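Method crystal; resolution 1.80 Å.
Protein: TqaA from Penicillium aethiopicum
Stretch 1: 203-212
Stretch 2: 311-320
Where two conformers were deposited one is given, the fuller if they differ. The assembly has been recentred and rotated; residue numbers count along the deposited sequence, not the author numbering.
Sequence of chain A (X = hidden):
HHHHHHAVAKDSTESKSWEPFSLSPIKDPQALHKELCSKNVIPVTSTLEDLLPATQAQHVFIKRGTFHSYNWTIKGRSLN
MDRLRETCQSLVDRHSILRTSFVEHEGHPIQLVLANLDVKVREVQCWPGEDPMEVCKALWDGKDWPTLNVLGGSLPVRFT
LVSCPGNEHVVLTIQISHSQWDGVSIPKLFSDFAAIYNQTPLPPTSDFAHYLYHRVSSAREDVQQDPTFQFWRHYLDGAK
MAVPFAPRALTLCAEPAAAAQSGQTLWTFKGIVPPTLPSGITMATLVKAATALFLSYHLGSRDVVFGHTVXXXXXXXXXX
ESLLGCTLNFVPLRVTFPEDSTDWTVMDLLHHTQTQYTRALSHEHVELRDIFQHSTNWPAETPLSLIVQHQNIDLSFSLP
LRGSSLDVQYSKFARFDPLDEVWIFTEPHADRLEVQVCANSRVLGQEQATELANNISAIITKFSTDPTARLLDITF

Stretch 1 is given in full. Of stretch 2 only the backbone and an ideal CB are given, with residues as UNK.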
ATOM      1  N   PRO A 203       2.909   3.404 -24.069  1.00 48.62           N
ATOM      2  CA  PRO A 203       2.527   2.042 -24.455  1.00 50.44           C
ATOM      3  C   PRO A 203       1.227   1.642 -23.780  1.00 49.30           C
ATOM      4  O   PRO A 203       0.954   2.129 -22.683  1.00 50.06           O
ATOM      5  CB  PRO A 203       3.696   1.195 -23.951  1.00 47.28           C
ATOM      6  CG  PRO A 203       4.273   1.982 -22.830  1.00 49.60           C
ATOM      7  CD  PRO A 203       4.101   3.425 -23.204  1.00 47.61           C
ATOM      8  N   PRO A 204       0.418   0.795 -24.430  1.00 50.67           N
ATOM      9  CA  PRO A 204      -0.766   0.291 -23.728  1.00 51.99           C
ATOM     10  C   PRO A 204      -0.379  -0.423 -22.429  1.00 47.84           C
ATOM     11  O   PRO A 204       0.760  -0.863 -22.265  1.00 48.89           O
ATOM     12  CB  PRO A 204      -1.405  -0.675 -24.741  1.00 52.54           C
ATOM     13  CG  PRO A 204      -0.372  -0.881 -25.819  1.00 53.52           C
ATOM     14  CD  PRO A 204       0.464   0.358 -25.835  1.00 51.11           C
ATOM     15  N   THR A 205      -1.324  -0.505 -21.503  1.00 48.67           N
ATOM     16  CA  THR A 205      -1.060  -1.081 -20.191  1.00 45.15           C
ATOM     17  C   THR A 205      -2.264  -1.899 -19.747  1.00 48.30           C
ATOM     18  O   THR A 205      -3.336  -1.809 -20.350  1.00 49.19           O
ATOM     19  CB  THR A 205      -0.764   0.018 -19.147  1.00 46.43           C
ATOM     20  OG1 THR A 205      -0.346  -0.578 -17.909  1.00 48.98           O
ATOM     21  CG2 THR A 205      -2.007   0.867 -18.918  1.00 37.44           C
ATOM     22  N   SER A 206      -2.091  -2.693 -18.695  1.00 47.24           N
ATOM     23  CA  SER A 206      -3.214  -3.419 -18.115  1.00 40.39           C
ATOM     24  C   SER A 206      -3.768  -2.637 -16.947  1.00 34.62           C
ATOM     25  O   SER A 206      -3.132  -1.698 -16.470  1.00 39.15           O
ATOM     26  CB  SER A 206      -2.790  -4.815 -17.670  1.00 40.41           C
ATOM     27  OG  SER A 206      -2.236  -5.526 -18.759  1.00 46.08           O
ATOM     28  N   ASP A 207      -4.966  -2.985 -16.495  1.00 32.53           N
ATOM     29  CA  ASP A 207      -5.471  -2.320 -15.301  1.00 35.04           C
ATOM     30  C   ASP A 207      -5.574  -3.288 -14.135  1.00 30.51           C
ATOM     31  O   ASP A 207      -5.234  -4.469 -14.258  1.00 29.22           O
ATOM     32  CB  ASP A 207      -6.817  -1.640 -15.552  1.00 31.28           C
ATOM     33  CG  ASP A 207      -7.880  -2.577 -16.077  1.00 34.18           C
ATOM     34  OD1 ASP A 207      -7.690  -3.813 -16.038  1.00 38.15           O
ATOM     35  OD2 ASP A 207      -8.937  -2.065 -16.516  1.00 40.05           O
ATOM     36  N   PHE A 208      -6.035  -2.772 -13.000  1.00 26.57           N
ATOM     37  CA  PHE A 208      -6.113  -3.577 -11.797  1.00 26.28           C
ATOM     38  C   PHE A 208      -7.132  -4.705 -11.954  1.00 26.25           C
ATOM     39  O   PHE A 208      -6.919  -5.809 -11.466  1.00 22.90           O
ATOM     40  CB  PHE A 208      -6.449  -2.686 -10.597  1.00 25.70           C
ATOM     41  CG  PHE A 208      -6.418  -3.409  -9.293  1.00 23.39           C
ATOM     42  CD1 PHE A 208      -5.230  -3.951  -8.821  1.00 26.44           C
ATOM     43  CD2 PHE A 208      -7.579  -3.561  -8.549  1.00 20.49           C
ATOM     44  CE1 PHE A 208      -5.202  -4.635  -7.621  1.00 22.99           C
ATOM     45  CE2 PHE A 208      -7.561  -4.237  -7.344  1.00 21.43           C
ATOM     46  CZ  PHE A 208      -6.374  -4.776  -6.879  1.00 19.37           C
ATOM     47  N   ALA A 209      -8.236  -4.451 -12.656  1.00 25.11           N
ATOM     48  CA  ALA A 209      -9.213  -5.511 -12.878  1.00 26.59           C
ATOM     49  C   ALA A 209      -8.561  -6.726 -13.555  1.00 24.79           C
ATOM     50  O   ALA A 209      -8.884  -7.868 -13.227  1.00 25.68           O
ATOM     51  CB  ALA A 209     -10.393  -5.001 -13.707  1.00 27.84           C
ATOM     52  N   HIS A 210      -7.616  -6.492 -14.462  0.51 24.94           N
ATOM     53  CA  HIS A 210      -6.965  -7.594 -15.178  0.51 26.78           C
ATOM     54  C   HIS A 210      -6.027  -8.409 -14.277  0.51 25.84           C
ATOM     55  O   HIS A 210      -5.786  -9.590 -14.508  0.51 23.58           O
ATOM     56  CB  HIS A 210      -6.202  -7.055 -16.383  0.51 28.67           C
ATOM     57  CG  HIS A 210      -7.075  -6.343 -17.365  0.51 30.26           C
ATOM     58  ND1 HIS A 210      -6.635  -5.280 -18.125  0.51 34.73           N
ATOM     59  CD2 HIS A 210      -8.376  -6.527 -17.692  0.51 31.19           C
ATOM     60  CE1 HIS A 210      -7.625  -4.846 -18.883  0.51 29.94           C
ATOM     61  NE2 HIS A 210      -8.693  -5.586 -18.641  0.51 29.70           N
ATOM     62  N   TYR A 211      -5.489  -7.762 -13.256  1.00 26.47           N
ATOM     63  CA  TYR A 211      -4.753  -8.467 -12.217  1.00 22.47           C
ATOM     64  C   TYR A 211      -5.680  -9.428 -11.482  1.00 23.76           C
ATOM     65  O   TYR A 211      -5.336 -10.599 -11.264  1.00 24.98           O
ATOM     66  CB  TYR A 211      -4.143  -7.451 -11.252  1.00 24.39           C
ATOM     67  CG  TYR A 211      -3.386  -8.041 -10.082  1.00 22.73           C
ATOM     68  CD1 TYR A 211      -2.073  -8.457 -10.222  1.00 24.47           C
ATOM     69  CD2 TYR A 211      -3.984  -8.143  -8.831  1.00 26.45           C
ATOM     70  CE1 TYR A 211      -1.367  -8.971  -9.143  1.00 25.33           C
ATOM     71  CE2 TYR A 211      -3.297  -8.669  -7.757  1.00 23.01           C
ATOM     72  CZ  TYR A 211      -1.988  -9.079  -7.920  1.00 24.66           C
ATOM     73  OH  TYR A 211      -1.295  -9.594  -6.849  1.00 26.41           O
ATOM     74  N   LEU A 212      -6.862  -8.936 -11.129  1.00 20.95           N
ATOM     75  CA  LEU A 212      -7.848  -9.736 -10.414  1.00 20.97           C
ATOM     76  C   LEU A 212      -8.335 -10.926 -11.260  1.00 27.99           C
ATOM     77  O   LEU A 212      -8.442 -12.049 -10.753  1.00 24.04           O
ATOM     78  CB  LEU A 212      -9.023  -8.868  -9.973  1.00 22.94           C
ATOM     79  CG  LEU A 212      -8.672  -7.765  -8.962  1.00 25.55           C
ATOM     80  CD1 LEU A 212      -9.925  -7.058  -8.480  1.00 22.74           C
ATOM     81  CD2 LEU A 212      -7.881  -8.358  -7.792  1.00 22.86           C
ATOM     82  N   UNK A 311       4.852  -7.430  -2.402  1.00 20.12           N
ATOM     83  CA  UNK A 311       4.382  -6.476  -3.406  1.00 22.76           C
ATOM     84  C   UNK A 311       3.319  -7.052  -4.351  1.00 22.39           C
ATOM     85  O   UNK A 311       2.606  -6.294  -5.020  1.00 19.92           O
ATOM     86  CB  UNK A 311       5.572  -5.977  -4.228  1.00 22.76           C
ATOM     87  N   UNK A 312       3.176  -8.379  -4.372  1.00 18.45           N
ATOM     88  CA  UNK A 312       2.099  -9.014  -5.123  1.00 18.71           C
ATOM     89  C   UNK A 312       2.260  -8.935  -6.637  1.00 22.71           C
ATOM     90  O   UNK A 312       1.291  -9.100  -7.388  1.00 23.26           O
ATOM     91  CB  UNK A 312       0.765  -8.377  -4.729  1.00 18.71           C
ATOM     92  N   UNK A 313       3.484  -8.698  -7.091  1.00 20.78           N
ATOM     93  CA  UNK A 313       3.720  -8.505  -8.519  1.00 25.56           C
ATOM     94  C   UNK A 313       4.636  -9.572  -9.080  1.00 28.92           C
ATOM     95  O   UNK A 313       5.427  -9.327  -9.991  1.00 29.76           O
ATOM     96  CB  UNK A 313       4.316  -7.120  -8.780  1.00 25.56           C
ATOM     97  N   UNK A 314       4.524 -10.768  -8.526  1.00 26.09           N
ATOM     98  CA  UNK A 314       5.303 -11.881  -9.037  1.00 27.64           C
ATOM     99  C   UNK A 314       4.453 -12.810  -9.890  1.00 30.38           C
ATOM    100  O   UNK A 314       4.929 -13.829 -10.370  1.00 39.04           O
ATOM    101  CB  UNK A 314       5.935 -12.659  -7.881  1.00 27.64           C
ATOM    102  N   UNK A 315       3.196 -12.441 -10.095  1.00 30.30           N
ATOM    103  CA  UNK A 315       2.335 -13.145 -11.044  1.00 35.50           C
ATOM    104  C   UNK A 315       2.800 -12.945 -12.484  1.00 38.61           C
ATOM    105  O   UNK A 315       3.070 -11.822 -12.904  1.00 43.53           O
ATOM    106  CB  UNK A 315       0.888 -12.672 -10.894  1.00 35.50           C
ATOM    107  N   UNK A 316       2.875 -14.031 -13.259  1.00 43.75           N
ATOM    108  CA  UNK A 316       3.239 -13.829 -14.664  1.00 43.99           C
ATOM    109  C   UNK A 316       2.068 -13.260 -15.466  1.00 44.05           C
ATOM    110  O   UNK A 316       1.137 -13.982 -15.815  1.00 50.84           O
ATOM    111  CB  UNK A 316       3.706 -15.147 -15.285  1.00 43.99           C
ATOM    112  N   UNK A 317       2.110 -11.967 -15.745  1.00 38.97           N
ATOM    113  CA  UNK A 317       1.088 -11.348 -16.572  1.00 42.10           C
ATOM    114  C   UNK A 317       1.686 -10.113 -17.215  1.00 43.34           C
ATOM    115  O   UNK A 317       2.619  -9.515 -16.672  1.00 40.27           O
ATOM    116  CB  UNK A 317      -0.158 -10.999 -15.756  1.00 42.10           C
ATOM    117  N   UNK A 318       1.176  -9.758 -18.389  1.00 44.09           N
ATOM    118  CA  UNK A 318       1.669  -8.582 -19.095  1.00 48.70           C
ATOM    119  C   UNK A 318       1.454  -7.340 -18.248  1.00 41.40           C
ATOM    120  O   UNK A 318       0.394  -7.177 -17.633  1.00 40.13           O
ATOM    121  CB  UNK A 318       0.977  -8.431 -20.451  1.00 48.70           C
ATOM    122  N   UNK A 319       2.476  -6.488 -18.209  1.00 40.75           N
ATOM    123  CA  UNK A 319       2.440  -5.206 -17.501  1.00 43.54           C
ATOM    124  C   UNK A 319       2.311  -5.321 -15.988  1.00 44.30           C
ATOM    125  O   UNK A 319       1.957  -4.345 -15.325  1.00 39.65           O
ATOM    126  CB  UNK A 319       1.275  -4.368 -18.032  1.00 43.54           C
ATOM    127  N   UNK A 320       2.605  -6.500 -15.440  1.00 41.43           N
ATOM    128  CA  UNK A 320       2.519  -6.696 -13.994  1.00 36.05           C
ATOM    129  C   UNK A 320       3.406  -5.678 -13.265  1.00 37.81           C
ATOM    130  O   UNK A 320       3.074  -5.219 -12.172  1.00 36.44           O
ATOM    131  CB  UNK A 320       2.926  -8.123 -13.622  1.00 36.05           C
TER

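Position 311 has no atom of stretch 1 within 5.5 Å of its ideal CB, so many side chains would suit it. It is Asn-311, whose OD1 accepts from the backbone N of position 313 at 2.9 Å.

Position 312 is strongly restricted. Its phi/psi of 70/20 favours glycine, and its ideal CB points toward stretch 1, lying 3.2 Å from Tyr-211 OH, which is tight for a carbon. Glycine is the best answer, and the residue is Gly-312. The hydroxyl approaches the backbone instead: Tyr-211 OH donates to Gly-312 O at 2.7 Å.

Positions 313 and 314 find nothing of stretch 1 near their ideal CB atoms; the first points sideways and the second away, so polar or charged residues would be acceptable at both. Arg-313 turns back on its own stretch, its NE donating to the backbone O of position 320 at 2.7 Å and its NH2 to that same O at 2.8 Å. Asn-314 makes no contact with stretch 1.

At 315 the CB points toward stretch 1 and the ideal atom is 4.7 Å from Tyr-211 CE1. A medium apolar side chain such as Leu, Ile or Met could reach the ring. Leu-315 does so, with CD1 3.9 Å from Tyr-211 CE1.

Position 316 is out of reach, and its phi of -75° is compatible with proline among many others; it is Pro-316.

Position 317 points toward stretch 1, yet nothing lies within 5.5 Å of its ideal CB. A long, flexible apolar chain would bridge that gap better than a short one. Met-317, with chi angles p, t, p, brings CE to 3.5 Å from Tyr-211 CD1, while its SD lies 5.3 Å from the ring centroid in an oblique approach.

A type II turn spans 317 to 320. At 318 the CB points sideways, 4.7 Å from Ser-206 OG, and a polar residue would suit. Asp-318 directs its side-chain end away from stretch 1.

Position 319 combines phi/psi of 65/18, which suits Gly, Asn or Asp, with a CB pointing toward stretch 1, 3.8 Å from Ser-206 OG and 4.1 Å from Thr-205 OG1. Those hydroxyls make a polar side chain attractive. Asn-319 meets both demands: its ND2 donates to Ser-206 OG at 3.2 Å with an angle of 154°.

At 320 the CB points sideways with no atom of stretch 1 nearby, so only a side chain with some length reaches Tyr-211; Ile, Leu or Met would serve. Ile-320 places CD1 3.6 Å from Tyr-211 CD1, at the ring edge.

Stretch 2 311-320: NGRNLPMDNI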
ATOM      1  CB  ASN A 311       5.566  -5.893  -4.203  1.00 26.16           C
ATOM      2  CG  ASN A 311       6.354  -6.949  -4.971  1.00 30.23           C
ATOM      3  OD1 ASN A 311       5.795  -7.897  -5.527  1.00 28.64           O
ATOM      4  ND2 ASN A 311       7.668  -6.773  -5.014  1.00 32.50           N
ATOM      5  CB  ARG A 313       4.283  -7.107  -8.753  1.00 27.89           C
ATOM      6  CG  ARG A 313       3.311  -6.075  -8.172  1.00 30.29           C
ATOM      7  CD  ARG A 313       3.660  -4.617  -8.418  1.00 38.89           C
ATOM      8  NE  ARG A 313       3.088  -4.158  -9.673  1.00 48.71           N
ATOM      9  CZ  ARG A 313       2.034  -3.354  -9.817  1.00 30.26           C
ATOM     10  NH1 ARG A 313       1.377  -2.844  -8.782  1.00 33.43           N
ATOM     11  NH2 ARG A 313       1.653  -3.053 -11.036  1.00 33.57           N
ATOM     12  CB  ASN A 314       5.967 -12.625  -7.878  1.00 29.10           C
ATOM     13  CG  ASN A 314       6.994 -11.753  -7.160  1.00 33.59           C
ATOM     14  OD1 ASN A 314       8.132 -11.631  -7.608  1.00 40.59           O
ATOM     15  ND2 ASN A 314       6.582 -11.114  -6.061  1.00 36.85           N
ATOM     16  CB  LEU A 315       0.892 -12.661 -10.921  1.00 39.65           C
ATOM     17  CG  LEU A 315      -0.046 -13.359  -9.945  1.00 37.02           C
ATOM     18  CD1 LEU A 315      -1.426 -12.737 -10.065  1.00 38.61           C
ATOM     19  CD2 LEU A 315      -0.116 -14.846 -10.233  1.00 35.72           C
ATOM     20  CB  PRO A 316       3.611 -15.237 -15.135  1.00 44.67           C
ATOM     21  CG  PRO A 316       2.789 -16.140 -14.265  1.00 46.62           C
ATOM     22  CD  PRO A 316       2.693 -15.454 -12.922  1.00 37.53           C
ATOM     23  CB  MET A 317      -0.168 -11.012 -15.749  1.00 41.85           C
ATOM     24  CG  MET A 317      -0.208  -9.633 -15.094  1.00 42.23           C
ATOM     25  SD  MET A 317      -1.740  -9.375 -14.149  1.00 37.18           S
ATOM     26  CE  MET A 317      -1.581 -10.663 -12.927  1.00 42.25           C
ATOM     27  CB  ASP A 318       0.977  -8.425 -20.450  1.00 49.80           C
ATOM     28  CG  ASP A 318       1.278  -9.574 -21.397  1.00 57.49           C
ATOM     29  OD1 ASP A 318       2.372 -10.168 -21.288  1.00 57.84           O
ATOM     30  OD2 ASP A 318       0.418  -9.883 -22.249  1.00 66.86           O
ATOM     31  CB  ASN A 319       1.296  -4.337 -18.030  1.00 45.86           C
ATOM     32  CG  ASN A 319       1.371  -4.133 -19.521  1.00 44.29           C
ATOM     33  OD1 ASN A 319       2.460  -3.972 -20.078  1.00 44.08           O
ATOM     34  ND2 ASN A 319       0.220  -4.157 -20.183  1.00 44.31           N
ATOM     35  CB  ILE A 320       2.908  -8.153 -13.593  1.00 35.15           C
ATOM     36  CG1 ILE A 320       2.672  -8.399 -12.099  1.00 38.81           C
ATOM     37  CG2 ILE A 320       4.352  -8.463 -13.957  1.00 32.75           C
ATOM     38  CD1 ILE A 320       1.255  -8.138 -11.649  1.00 33.92           C
TER
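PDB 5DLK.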